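Long-range contact in Exo-alpha-sialidase (Clostridium perfringens, PDB 2V72), which binds galactose through a calcium-containing family 32 carbohydrate-binding module, and is thought to let this large sialidase toxin recognise host glycans: residues 65-71 with 136-142. Residues are numbered along the deposited sequence; the frame is centred on the assembly and turned at random.
Sequences VSSIAIT and IAELNVY. With CA (calcium ion), chain B.
The side chain of Tyr-142 lies against Ser-67 and Ala-69 of strand 65-71, its ring running back toward Asn-140. CG lies beside its own backbone N (chi1 -62°), which brings the ring edge to Ala-69, with CE1 4.0 Å from Ala-69 CB. Ser-67 OG comes obliquely to the base of the same ring, 3.3 Å from Tyr-142 CB, and is hydrogen-bonded to Glu-8. Asn-140 is on this face too. One water ties the two strands together here: it donates to Ala-69 O, accepts from Asn-140 ND2 at 2.7 Å, and bonds to Thr-71 OG1. Thr-71 and Glu-138 run alongside each other off the sheet, their CB atoms 3.7 Å apart. The strands are antiparallel neighbours in one sheet of the F5/8 type C (discoidin-like) beta-sandwich. Ser-67/Tyr-142, Ala-69/Asn-140 and Thr-71/Glu-138 are hydrogen-bonded pairs. A classic beta bulge sits at each end. At one, Ser-66 N gives a 2.9 Å bond to Tyr-142 O, while the bond from Ser-67 N is weak. At the other, Thr-71 O accepts from both Ala-137 N, at 2.9 Å, and Glu-138 N. This second bulge adjoins the calcium site. Ala-137 O binds the calcium ion at 2.3 Å. The Glu-138 chain bends at chi2 (-59°) and brings OE2 to the same ion, while OE1 is hydrogen-bonded to Gln-13. Ser-31, Asp-34, Asn-36 and Thr-39 complete the site. The opposite face is apolar and buried. Val-141 CG1 meets Val-65 CB at 3.7 Å, and Ile-70 CG2 rests on Ile-136 CG1. Between them, Ile-68 and Leu-139 touch Ile-122 and Ile-124, respectively, on strand 121-129 of the other sheet.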
# COMPACT_ATOMS: atom_id res chain seq x y z
N VAL A 65 3.38 -10.47 -10.10
CA VAL A 65 2.22 -10.19 -9.26
C VAL A 65 0.93 -10.07 -10.06
O VAL A 65 0.84 -9.32 -11.04
CB VAL A 65 2.46 -9.00 -8.24
CG1 VAL A 65 3.95 -8.83 -7.93
CG2 VAL A 65 1.87 -7.68 -8.72
N SER A 66 -0.06 -10.85 -9.65
CA SER A 66 -1.37 -10.86 -10.31
C SER A 66 -2.39 -9.99 -9.58
O SER A 66 -3.35 -9.55 -10.19
CB SER A 66 -1.88 -12.30 -10.49
OG SER A 66 -1.60 -13.11 -9.36
N SER A 67 -2.17 -9.73 -8.29
CA SER A 67 -3.08 -8.86 -7.53
C SER A 67 -2.48 -8.28 -6.26
O SER A 67 -1.47 -8.76 -5.74
CB SER A 67 -4.41 -9.57 -7.21
OG SER A 67 -4.23 -10.59 -6.24
N ILE A 68 -3.13 -7.23 -5.76
CA ILE A 68 -2.75 -6.55 -4.52
C ILE A 68 -4.02 -6.25 -3.71
O ILE A 68 -4.98 -5.70 -4.25
CB ILE A 68 -1.96 -5.24 -4.81
CG1 ILE A 68 -0.67 -5.54 -5.58
CG2 ILE A 68 -1.63 -4.49 -3.52
CD1 ILE A 68 -0.20 -4.42 -6.47
N ALA A 69 -4.01 -6.63 -2.43
CA ALA A 69 -5.12 -6.31 -1.53
C ALA A 69 -4.71 -5.24 -0.52
O ALA A 69 -3.78 -5.43 0.28
CB ALA A 69 -5.63 -7.56 -0.83
N ILE A 70 -5.41 -4.11 -0.58
CA ILE A 70 -5.16 -2.97 0.30
C ILE A 70 -6.26 -2.89 1.36
O ILE A 70 -7.40 -2.48 1.08
CB ILE A 70 -5.09 -1.64 -0.50
CG1 ILE A 70 -4.00 -1.71 -1.59
CG2 ILE A 70 -4.85 -0.45 0.43
CD1 ILE A 70 -4.50 -2.27 -2.94
N THR A 71 -5.91 -3.31 2.58
CA THR A 71 -6.82 -3.32 3.72
C THR A 71 -6.79 -1.98 4.47
O THR A 71 -5.76 -1.62 5.06
CB THR A 71 -6.46 -4.46 4.69
OG1 THR A 71 -6.33 -5.69 3.97
CG2 THR A 71 -7.51 -4.60 5.80
N ILE A 136 -3.00 2.53 5.77
CA ILE A 136 -3.16 1.17 5.28
C ILE A 136 -2.84 0.26 6.47
O ILE A 136 -1.73 0.32 7.02
CB ILE A 136 -2.20 0.83 4.09
CG1 ILE A 136 -2.61 1.59 2.81
CG2 ILE A 136 -2.18 -0.68 3.81
CD1 ILE A 136 -1.58 1.50 1.68
N ALA A 137 -3.80 -0.56 6.86
CA ALA A 137 -3.60 -1.48 7.99
C ALA A 137 -2.89 -2.76 7.55
O ALA A 137 -2.07 -3.29 8.30
CB ALA A 137 -4.94 -1.79 8.69
N GLU A 138 -3.20 -3.24 6.35
CA GLU A 138 -2.54 -4.42 5.77
C GLU A 138 -2.39 -4.33 4.25
O GLU A 138 -3.27 -3.83 3.55
CB GLU A 138 -3.28 -5.71 6.13
CG GLU A 138 -2.96 -6.29 7.49
CD GLU A 138 -1.50 -6.61 7.66
OE1 GLU A 138 -0.98 -7.48 6.93
OE2 GLU A 138 -0.88 -5.99 8.54
N LEU A 139 -1.25 -4.81 3.76
CA LEU A 139 -0.98 -4.88 2.34
C LEU A 139 -0.46 -6.26 1.98
O LEU A 139 0.53 -6.73 2.56
CB LEU A 139 0.01 -3.79 1.91
CG LEU A 139 0.14 -3.69 0.39
CD1 LEU A 139 0.15 -2.24 -0.07
CD2 LEU A 139 1.34 -4.46 -0.15
N ASN A 140 -1.14 -6.91 1.05
CA ASN A 140 -0.77 -8.24 0.61
C ASN A 140 -0.56 -8.27 -0.90
O ASN A 140 -1.20 -7.51 -1.64
CB ASN A 140 -1.83 -9.25 1.03
CG ASN A 140 -1.79 -9.55 2.50
OD1 ASN A 140 -0.96 -10.34 2.96
ND2 ASN A 140 -2.66 -8.89 3.27
N VAL A 141 0.35 -9.12 -1.34
CA VAL A 141 0.70 -9.19 -2.76
C VAL A 141 0.61 -10.64 -3.20
O VAL A 141 1.13 -11.54 -2.54
CB VAL A 141 2.10 -8.61 -3.07
CG1 VAL A 141 2.29 -8.44 -4.58
CG2 VAL A 141 2.30 -7.25 -2.39
N TYR A 142 -0.08 -10.85 -4.31
CA TYR A 142 -0.38 -12.21 -4.73
C TYR A 142 0.28 -12.52 -6.06
O TYR A 142 0.38 -11.64 -6.92
CB TYR A 142 -1.89 -12.42 -4.78
CG TYR A 142 -2.53 -12.24 -3.42
CD1 TYR A 142 -2.92 -10.98 -2.97
CD2 TYR A 142 -2.71 -13.33 -2.57
CE1 TYR A 142 -3.49 -10.81 -1.72
CE2 TYR A 142 -3.28 -13.17 -1.32
CZ TYR A 142 -3.66 -11.91 -0.90
OH TYR A 142 -4.23 -11.75 0.34
CA CA B . -1.01 -4.20 10.15
O HOH W 1 -4.39 -6.88 2.57